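Local coordinates for protein putative phospholipase A2 (Oryza sativa, PDB 2WG9) that probably catalyses the calcium-dependent hydrolysis of the sn-2 acyl ester of membrane phospholipids, releasing a lysophospholipid and a free fatty acid, at residues A[32-37]-A[107-112]; A[52-57]-A[100-105]; A[73-78]-A[114-119]. All blocks are in the same frame, centred on the assembly; numbering follows the deposited sequence.

Contact 1: residues A[32-37]-A[107-112]; sequences PLLRYG and SVIRGV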
loop_
_atom_site.group_PDB
_atom_site.type_symbol
_atom_site.label_atom_id
_atom_site.label_comp_id
_atom_site.label_asym_id
_atom_site.label_seq_id
_atom_site.Cartn_x
_atom_site.Cartn_y
_atom_site.Cartn_z
ATOM N N PRO A 32 -11.676 0.866 1.885
ATOM C CA PRO A 32 -11.819 -0.571 1.599
ATOM C C PRO A 32 -11.811 -0.936 0.111
ATOM O O PRO A 32 -11.567 -2.092 -0.223
ATOM C CB PRO A 32 -13.183 -0.929 2.218
ATOM C CG PRO A 32 -13.536 0.223 3.114
ATOM C CD PRO A 32 -12.912 1.421 2.475
ATOM N N LEU A 33 -12.072 0.032 -0.770
ATOM C CA LEU A 33 -12.179 -0.229 -2.207
ATOM C C LEU A 33 -11.055 0.405 -3.045
ATOM O O LEU A 33 -10.936 0.132 -4.242
ATOM C CB LEU A 33 -13.547 0.239 -2.737
ATOM C CG LEU A 33 -14.811 -0.452 -2.219
ATOM C CD1 LEU A 33 -16.037 0.140 -2.891
ATOM C CD2 LEU A 33 -14.764 -1.977 -2.410
ATOM N N LEU A 34 -10.247 1.244 -2.408
ATOM C CA LEU A 34 -9.146 1.946 -3.068
ATOM C C LEU A 34 -8.291 0.991 -3.910
ATOM O O LEU A 34 -7.887 -0.070 -3.429
ATOM C CB LEU A 34 -8.283 2.640 -2.004
ATOM C CG LEU A 34 -7.293 3.752 -2.369
ATOM C CD1 LEU A 34 -7.158 4.718 -1.199
ATOM C CD2 LEU A 34 -5.933 3.198 -2.758
ATOM N N ARG A 35 -8.037 1.373 -5.162
ATOM C CA ARG A 35 -7.049 0.702 -6.005
ATOM C C ARG A 35 -6.260 1.760 -6.760
ATOM O O ARG A 35 -6.808 2.474 -7.600
ATOM C CB ARG A 35 -7.693 -0.294 -6.973
ATOM C CG ARG A 35 -8.204 -1.530 -6.286
ATOM C CD ARG A 35 -8.699 -2.549 -7.263
ATOM N NE ARG A 35 -9.096 -3.766 -6.568
ATOM C CZ ARG A 35 -9.773 -4.765 -7.128
ATOM N NH1 ARG A 35 -10.136 -4.700 -8.404
ATOM N NH2 ARG A 35 -10.088 -5.830 -6.401
ATOM N N TYR A 36 -4.971 1.849 -6.444
ATOM C CA TYR A 36 -4.107 2.916 -6.933
ATOM C C TYR A 36 -2.789 2.292 -7.371
ATOM O O TYR A 36 -2.171 1.531 -6.612
ATOM C CB TYR A 36 -3.891 3.932 -5.801
ATOM C CG TYR A 36 -2.974 5.089 -6.089
ATOM C CD1 TYR A 36 -3.482 6.385 -6.251
ATOM C CD2 TYR A 36 -1.588 4.908 -6.154
ATOM C CE1 TYR A 36 -2.633 7.462 -6.495
ATOM C CE2 TYR A 36 -0.737 5.972 -6.403
ATOM C CZ TYR A 36 -1.260 7.244 -6.569
ATOM O OH TYR A 36 -0.402 8.295 -6.811
ATOM N N GLY A 37 -2.362 2.625 -8.592
ATOM C CA GLY A 37 -1.165 2.028 -9.180
ATOM C C GLY A 37 -1.388 0.537 -9.356
ATOM O O GLY A 37 -2.519 0.105 -9.610
ATOM N N SER A 107 -3.014 10.273 2.150
ATOM C CA SER A 107 -3.581 10.589 3.458
ATOM C C SER A 107 -4.625 9.553 3.881
ATOM O O SER A 107 -4.717 9.201 5.063
ATOM C CB SER A 107 -4.177 11.998 3.470
ATOM O OG SER A 107 -4.725 12.289 4.744
ATOM N N VAL A 108 -5.393 9.053 2.912
ATOM C CA VAL A 108 -6.378 7.992 3.171
ATOM C C VAL A 108 -5.671 6.687 3.586
ATOM O O VAL A 108 -6.056 6.037 4.569
ATOM C CB VAL A 108 -7.340 7.783 1.961
ATOM C CG1 VAL A 108 -8.289 6.601 2.193
ATOM C CG2 VAL A 108 -8.150 9.065 1.686
ATOM N N ILE A 109 -4.620 6.320 2.856
ATOM C CA ILE A 109 -3.818 5.150 3.209
ATOM C C ILE A 109 -3.190 5.356 4.585
ATOM O O ILE A 109 -3.241 4.464 5.436
ATOM C CB ILE A 109 -2.716 4.861 2.145
ATOM C CG1 ILE A 109 -3.370 4.518 0.798
ATOM C CG2 ILE A 109 -1.784 3.733 2.620
ATOM C CD1 ILE A 109 -2.450 4.666 -0.424
ATOM N N ARG A 110 -2.621 6.544 4.802
ATOM C CA ARG A 110 -1.942 6.866 6.054
ATOM C C ARG A 110 -2.848 6.674 7.270
ATOM O O ARG A 110 -2.429 6.089 8.259
ATOM C CB ARG A 110 -1.382 8.291 6.041
ATOM C CG ARG A 110 -0.124 8.410 6.882
ATOM C CD ARG A 110 0.164 9.829 7.408
ATOM N NE ARG A 110 1.515 9.868 7.979
ATOM C CZ ARG A 110 1.834 9.466 9.212
ATOM N NH1 ARG A 110 0.904 9.000 10.036
ATOM N NH2 ARG A 110 3.093 9.533 9.630
ATOM N N GLY A 111 -4.088 7.158 7.185
ATOM C CA GLY A 111 -5.050 7.007 8.280
ATOM C C GLY A 111 -5.264 5.559 8.704
ATOM O O GLY A 111 -5.243 5.239 9.896
ATOM N N VAL A 112 -5.462 4.686 7.718
ATOM C CA VAL A 112 -5.673 3.250 7.937
ATOM C C VAL A 112 -4.442 2.568 8.532
ATOM O O VAL A 112 -4.558 1.744 9.448
ATOM C CB VAL A 112 -6.079 2.544 6.606
ATOM C CG1 VAL A 112 -6.108 1.022 6.754
ATOM C CG2 VAL A 112 -7.431 3.060 6.122
#
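Leu34 and Ile109 mark the closest approach of the two backbones, and even there their CA atoms lie 8.8 Å apart. Residues 32-37 are a loop that runs into the short strand 35-37, while 107-112 is a stretch of the long helix 102-125. Across so wide a spacing the contact rests on side chains alone, and it buries 115 Å² in all.

Leu34 is the one residue of its segment that reaches over. Its CG stands anti to the backbone N (chi1 -163°), which extends the branch toward the helix. There the CD1 methyl meets two neighbouring helix residues. It comes within 4.0 Å of Val108 CG1, the two side chains sliding past each other in opposite directions. The same Leu34 CD1 lies 4.3 Å from Ile109 CG1. Ile109 leaves its backbone across the line between the segments, and the outer part of its chain then bends back toward Leu34. Leu34 is modelled in two conformers; these distances belong to one of them.

One turn earlier on the helix, Thr105 also touches Leu34. The strand pairs antiparallel with 24-26, Arg35 with Gln26 and Gly37 with Glu24. Farther round the helix, Arg110 makes salt bridges with Asp88 and Glu114.

Both Leu34 and Ile109 touch the bound octanoate, and Ile109 belongs to its pocket; the side chain of Leu34 lies about 8 Å from the calcium ion. The contact is thus a piece of hydrocarbon wall between the approach to the calcium loop and the C-terminal helix. Methyl packing with no polar bond between the segments makes a surface suited to an acyl chain, consistent with the fatty-acid product of a phospholipase A2.

Contact 2: residues A[52-57]-A[100-105]; sequences PCDALD and CNVGQT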
loop_
_atom_site.group_PDB
_atom_site.type_symbol
_atom_site.label_atom_id
_atom_site.label_comp_id
_atom_site.label_asym_id
_atom_site.label_seq_id
_atom_site.Cartn_x
_atom_site.Cartn_y
_atom_site.Cartn_z
ATOM N N PRO A 52 6.451 -0.332 -10.033
ATOM C CA PRO A 52 5.372 0.502 -9.511
ATOM C C PRO A 52 5.159 1.719 -10.400
ATOM O O PRO A 52 6.028 2.066 -11.194
ATOM C CB PRO A 52 5.887 0.959 -8.138
ATOM C CG PRO A 52 7.046 0.099 -7.836
ATOM C CD PRO A 52 7.623 -0.336 -9.136
ATOM N N CYS A 53 4.007 2.361 -10.246
ATOM C CA CYS A 53 3.561 3.403 -11.155
ATOM C C CYS A 53 4.045 4.793 -10.767
ATOM O O CYS A 53 4.086 5.699 -11.606
ATOM C CB CYS A 53 2.036 3.381 -11.236
ATOM S SG CYS A 53 1.395 1.813 -11.798
ATOM N N ASP A 54 4.379 4.958 -9.491
ATOM C CA ASP A 54 4.941 6.200 -8.956
ATOM C C ASP A 54 5.518 5.906 -7.576
ATOM O O ASP A 54 5.607 4.728 -7.186
ATOM C CB ASP A 54 3.906 7.350 -8.924
ATOM C CG ASP A 54 2.732 7.092 -7.976
ATOM O OD1 ASP A 54 2.669 6.039 -7.295
ATOM O OD2 ASP A 54 1.850 7.976 -7.916
ATOM N N ALA A 55 5.924 6.955 -6.858
ATOM C CA ALA A 55 6.546 6.819 -5.535
ATOM C C ALA A 55 5.603 6.211 -4.503
ATOM O O ALA A 55 6.006 5.352 -3.711
ATOM C CB ALA A 55 7.062 8.176 -5.041
ATOM N N LEU A 56 4.347 6.660 -4.510
ATOM C CA LEU A 56 3.334 6.094 -3.614
ATOM C C LEU A 56 3.107 4.616 -3.909
ATOM O O LEU A 56 3.051 3.803 -2.987
ATOM C CB LEU A 56 2.014 6.877 -3.684
ATOM C CG LEU A 56 0.905 6.447 -2.709
ATOM C CD1 LEU A 56 1.362 6.483 -1.247
ATOM C CD2 LEU A 56 -0.348 7.304 -2.908
ATOM N N ASP A 57 2.987 4.270 -5.188
ATOM C CA ASP A 57 2.816 2.867 -5.580
ATOM C C ASP A 57 4.003 2.007 -5.116
ATOM O O ASP A 57 3.830 0.857 -4.682
ATOM C CB ASP A 57 2.630 2.770 -7.092
ATOM C CG ASP A 57 1.945 1.495 -7.515
ATOM O OD1 ASP A 57 1.186 0.925 -6.702
ATOM O OD2 ASP A 57 2.156 1.070 -8.676
ATOM N N CYS A 100 -6.680 9.851 -9.469
ATOM C CA CYS A 100 -6.580 10.153 -8.050
ATOM C C CYS A 100 -5.667 11.347 -7.818
ATOM O O CYS A 100 -4.864 11.712 -8.680
ATOM C CB CYS A 100 -6.055 8.942 -7.265
ATOM S SG CYS A 100 -7.100 7.455 -7.291
ATOM N N ASN A 101 -5.810 11.956 -6.648
ATOM C CA ASN A 101 -4.872 12.955 -6.168
ATOM C C ASN A 101 -3.851 12.276 -5.264
ATOM O O ASN A 101 -4.228 11.612 -4.292
ATOM C CB ASN A 101 -5.639 14.042 -5.412
ATOM C CG ASN A 101 -4.750 15.160 -4.938
ATOM O OD1 ASN A 101 -4.142 15.079 -3.868
ATOM N ND2 ASN A 101 -4.672 16.225 -5.734
ATOM N N VAL A 102 -2.563 12.440 -5.577
ATOM C CA VAL A 102 -1.496 11.745 -4.854
ATOM C C VAL A 102 -1.558 11.994 -3.341
ATOM O O VAL A 102 -1.660 11.047 -2.558
ATOM C CB VAL A 102 -0.083 12.088 -5.402
ATOM C CG1 VAL A 102 0.990 11.352 -4.614
ATOM C CG2 VAL A 102 0.013 11.740 -6.878
ATOM N N GLY A 103 -1.516 13.266 -2.947
ATOM C CA GLY A 103 -1.512 13.648 -1.535
ATOM C C GLY A 103 -2.759 13.197 -0.802
ATOM O O GLY A 103 -2.680 12.713 0.319
ATOM N N GLN A 104 -3.908 13.365 -1.446
ATOM C CA GLN A 104 -5.187 12.919 -0.901
ATOM C C GLN A 104 -5.227 11.404 -0.658
ATOM O O GLN A 104 -5.585 10.961 0.432
ATOM C CB GLN A 104 -6.323 13.334 -1.828
ATOM C CG GLN A 104 -7.714 13.120 -1.251
ATOM C CD GLN A 104 -8.826 13.432 -2.242
ATOM O OE1 GLN A 104 -8.678 13.248 -3.459
ATOM N NE2 GLN A 104 -9.960 13.895 -1.722
ATOM N N THR A 105 -4.864 10.619 -1.675
ATOM C CA THR A 105 -4.864 9.156 -1.566
ATOM C C THR A 105 -3.877 8.692 -0.499
ATOM O O THR A 105 -4.183 7.793 0.283
ATOM C CB THR A 105 -4.562 8.477 -2.932
ATOM O OG1 THR A 105 -5.615 8.784 -3.854
ATOM C CG2 THR A 105 -4.469 6.950 -2.789
#
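Leu56 reaches across with its CD2 methyl, which lies over the start of helix 102-125, 4.0 Å from the carbonyl oxygen of Val102 and 4.1 Å from Thr105 CG2. The trans first torsion of Leu56 (chi1 -175°) carries the branch outward to them, and the Leu56 and Thr105 side chains cross obliquely. Beside this pair, Val102 CG2 stands 4.3 Å from Asp54 OD2. That oxygen has its polar partners in Tyr36 OH and Thr94 OG1, so the valine methyl merely flanks it. The Tyr36 side chain touches Leu56, Val102 and Thr105, filling in between the two helices.

Each helix enters the contact with a capped N terminus. Asp54 is the N-cap of helix 55-68: its OD1 takes the N-H of Asp57 at 2.8 Å, a nearly straight bond (165°). Asp57 in turn uses the anti lone pair of OD2 for Cys53 N; OD2 also accepts from Lys38 N, and OD1 from Tyr39 N. On the other side, Asn101 OD1 receives Gln104 N at 3.0 Å, in the carbonyl plane and on a lone pair. The Asn101 carbonyl oxygen takes two donors, Thr105 N and, from above its plane, Thr105 OG1.

Disulfides Cys53-Cys23 and Cys100-Cys28 tie both segments to the N-terminal region. Thr105 turns its hydroxyl back to the Asn101 carbonyl (and weakly to Cys28 O), which leaves its methyl for Leu56. The helix ends therefore meet through hydrocarbon, with the capping oxygens taken up by their own helix starts, and the Asp54 carboxylate, held by Asp57 N at OD1 and the Tyr36 and Thr94 hydroxyls at OD2, is probably stabilised as an anion.

Contact 3: residues A[73-78]-A[114-119]; sequences DYLNTM and ETAVFA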
loop_
_atom_site.group_PDB
_atom_site.type_symbol
_atom_site.label_atom_id
_atom_site.label_comp_id
_atom_site.label_asym_id
_atom_site.label_seq_id
_atom_site.Cartn_x
_atom_site.Cartn_y
_atom_site.Cartn_z
ATOM N N ASP A 73 1.115 -11.406 7.957
ATOM C CA ASP A 73 0.740 -10.612 9.122
ATOM C C ASP A 73 0.591 -9.141 8.730
ATOM O O ASP A 73 1.556 -8.373 8.770
ATOM C CB ASP A 73 1.766 -10.794 10.253
ATOM C CG ASP A 73 1.400 -10.027 11.516
ATOM O OD1 ASP A 73 0.247 -9.559 11.643
ATOM O OD2 ASP A 73 2.282 -9.888 12.388
ATOM N N TYR A 74 -0.630 -8.763 8.348
ATOM C CA TYR A 74 -0.930 -7.383 7.959
ATOM C C TYR A 74 -0.865 -6.396 9.131
ATOM O O TYR A 74 -0.999 -5.184 8.941
ATOM C CB TYR A 74 -2.272 -7.291 7.222
ATOM C CG TYR A 74 -3.474 -7.790 7.999
ATOM C CD1 TYR A 74 -3.999 -9.062 7.761
ATOM C CD2 TYR A 74 -4.110 -6.981 8.949
ATOM C CE1 TYR A 74 -5.114 -9.526 8.460
ATOM C CE2 TYR A 74 -5.232 -7.439 9.656
ATOM C CZ TYR A 74 -5.721 -8.713 9.403
ATOM O OH TYR A 74 -6.822 -9.175 10.089
ATOM N N LEU A 75 -0.649 -6.918 10.336
ATOM C CA LEU A 75 -0.436 -6.076 11.512
ATOM C C LEU A 75 1.026 -6.045 11.980
ATOM O O LEU A 75 1.334 -5.514 13.050
ATOM C CB LEU A 75 -1.397 -6.467 12.647
ATOM C CG LEU A 75 -2.890 -6.243 12.362
ATOM C CD1 LEU A 75 -3.743 -6.754 13.511
ATOM C CD2 LEU A 75 -3.204 -4.771 12.082
ATOM N N ASN A 76 1.931 -6.605 11.174
ATOM C CA ASN A 76 3.361 -6.475 11.447
ATOM C C ASN A 76 3.717 -5.000 11.531
ATOM O O ASN A 76 3.465 -4.242 10.589
ATOM C CB ASN A 76 4.209 -7.176 10.377
ATOM C CG ASN A 76 5.693 -7.125 10.686
ATOM O OD1 ASN A 76 6.324 -6.074 10.595
ATOM N ND2 ASN A 76 6.256 -8.262 11.067
ATOM N N THR A 77 4.299 -4.602 12.662
ATOM C CA THR A 77 4.520 -3.189 12.967
ATOM C C THR A 77 5.636 -2.572 12.135
ATOM O O THR A 77 5.563 -1.398 11.782
ATOM C CB THR A 77 4.772 -2.939 14.477
ATOM O OG1 THR A 77 5.760 -3.853 14.959
ATOM C CG2 THR A 77 3.488 -3.129 15.276
ATOM N N MET A 78 6.658 -3.364 11.812
ATOM C CA MET A 78 7.714 -2.914 10.908
ATOM C C MET A 78 7.153 -2.595 9.526
ATOM O O MET A 78 7.387 -1.507 9.002
ATOM C CB MET A 78 8.821 -3.960 10.776
ATOM C CG MET A 78 9.676 -4.136 12.013
ATOM S SD MET A 78 11.175 -5.044 11.578
ATOM C CE MET A 78 12.176 -3.706 10.922
ATOM N N GLU A 114 -1.908 3.962 10.245
ATOM C CA GLU A 114 -1.741 4.423 11.628
ATOM C C GLU A 114 -2.524 3.531 12.588
ATOM O O GLU A 114 -2.007 3.106 13.622
ATOM C CB GLU A 114 -2.239 5.858 11.783
ATOM C CG GLU A 114 -1.384 6.910 11.121
ATOM C CD GLU A 114 -2.074 8.265 11.067
ATOM O OE1 GLU A 114 -3.004 8.501 11.871
ATOM O OE2 GLU A 114 -1.694 9.095 10.209
ATOM N N THR A 115 -3.780 3.262 12.233
ATOM C CA THR A 115 -4.651 2.388 13.011
ATOM C C THR A 115 -4.088 0.958 13.065
ATOM O O THR A 115 -4.137 0.316 14.111
ATOM C CB THR A 115 -6.085 2.407 12.440
ATOM O OG1 THR A 115 -6.560 3.757 12.425
ATOM C CG2 THR A 115 -7.033 1.569 13.286
ATOM N N ALA A 116 -3.538 0.482 11.945
ATOM C CA ALA A 116 -2.886 -0.830 11.883
ATOM C C ALA A 116 -1.671 -0.915 12.805
ATOM O O ALA A 116 -1.467 -1.936 13.471
ATOM C CB ALA A 116 -2.499 -1.177 10.442
ATOM N N VAL A 117 -0.873 0.158 12.844
ATOM C CA VAL A 117 0.298 0.236 13.732
ATOM C C VAL A 117 -0.140 0.111 15.193
ATOM O O VAL A 117 0.377 -0.735 15.923
ATOM C CB VAL A 117 1.132 1.530 13.523
ATOM C CG1 VAL A 117 2.204 1.664 14.592
ATOM C CG2 VAL A 117 1.774 1.552 12.139
ATOM N N PHE A 118 -1.111 0.930 15.601
ATOM C CA PHE A 118 -1.679 0.830 16.947
ATOM C C PHE A 118 -2.247 -0.562 17.266
ATOM O O PHE A 118 -1.951 -1.119 18.323
ATOM C CB PHE A 118 -2.734 1.914 17.195
ATOM C CG PHE A 118 -3.319 1.874 18.581
ATOM C CD1 PHE A 118 -2.588 2.343 19.674
ATOM C CD2 PHE A 118 -4.591 1.353 18.798
ATOM C CE1 PHE A 118 -3.120 2.298 20.962
ATOM C CE2 PHE A 118 -5.133 1.305 20.083
ATOM C CZ PHE A 118 -4.395 1.778 21.165
ATOM N N ALA A 119 -3.058 -1.113 16.361
ATOM C CA ALA A 119 -3.615 -2.461 16.539
ATOM C C ALA A 119 -2.513 -3.506 16.731
ATOM O O ALA A 119 -2.621 -4.376 17.600
ATOM C CB ALA A 119 -4.510 -2.837 15.368
HETATM O O HOH W 1 1.018 -2.922 12.570
#
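Leu75 and Ala116 are bridged by a water that donates both of its hydrogens, one to each backbone carbonyl: 2.8 Å to Ala116 O, and a weaker bond to Leu75 O. The two chains run close here, with the CA atoms of Leu75 and Ala116 5.8 Å apart and those of Thr77 and Val117 5.5 Å apart. Beside the bridge, methyl groups rest on the helix backbone and its alanines. Leu75 CD2 lies over the helix surface, 3.6 Å from the Ala116 carbonyl oxygen, and touches the methyls of Ala116 and Ala119, each CB at 4.0 Å from it. The small alanines let the leucine branch settle close to the helix backbone, and Leu123 on the next turn also touches it. With chi1 at 49°, Thr77 holds its CG2 methyl anti to its own carbonyl carbon, which puts it against Val117 O at 4.0 Å.

Residues 73-76 form the turn that leads into helix 77-88, one of the pair of disulfide-linked helices of the secreted phospholipase A2 fold; Cys66-Cys79 joins this helix near its start to helix 55-68, which carries the predicted active-site His63. The turn is type I, from Asp73 to Asn76, and is overlaid by an Asx turn. Asp73 OD1 is met by Leu75 N from above the carboxylate plane, 56° out of it. Asn76 then serves as N-cap, its OD1 accepting from Cys79 N.

The Thr77 side chain also touches Lys121 and His124 of helix 102-125, while Val117 packs onto Asn80, Glu81 and Leu84 of helix 77-88.

From the N terminus, the chain first reaches residues 32-37 on the strand and then 52-57 at the head of helix 55-68. Next comes 73-78 at the head of helix 77-88. All three find their partners on helix 102-125, in the order contact 2, contact 1, contact 3. Contact 2 closes the loop from 52 to 105 and is nested inside the larger loop of contact 1; the two touch through Tyr36. Contact 3 opens within both loops and closes beyond them, so it crosses each. Contacts 2 and 3 lie about 21 Å apart between centres, on opposite sides of the chain's centre. The C-terminal helix thereby joins the strand region and both other helices.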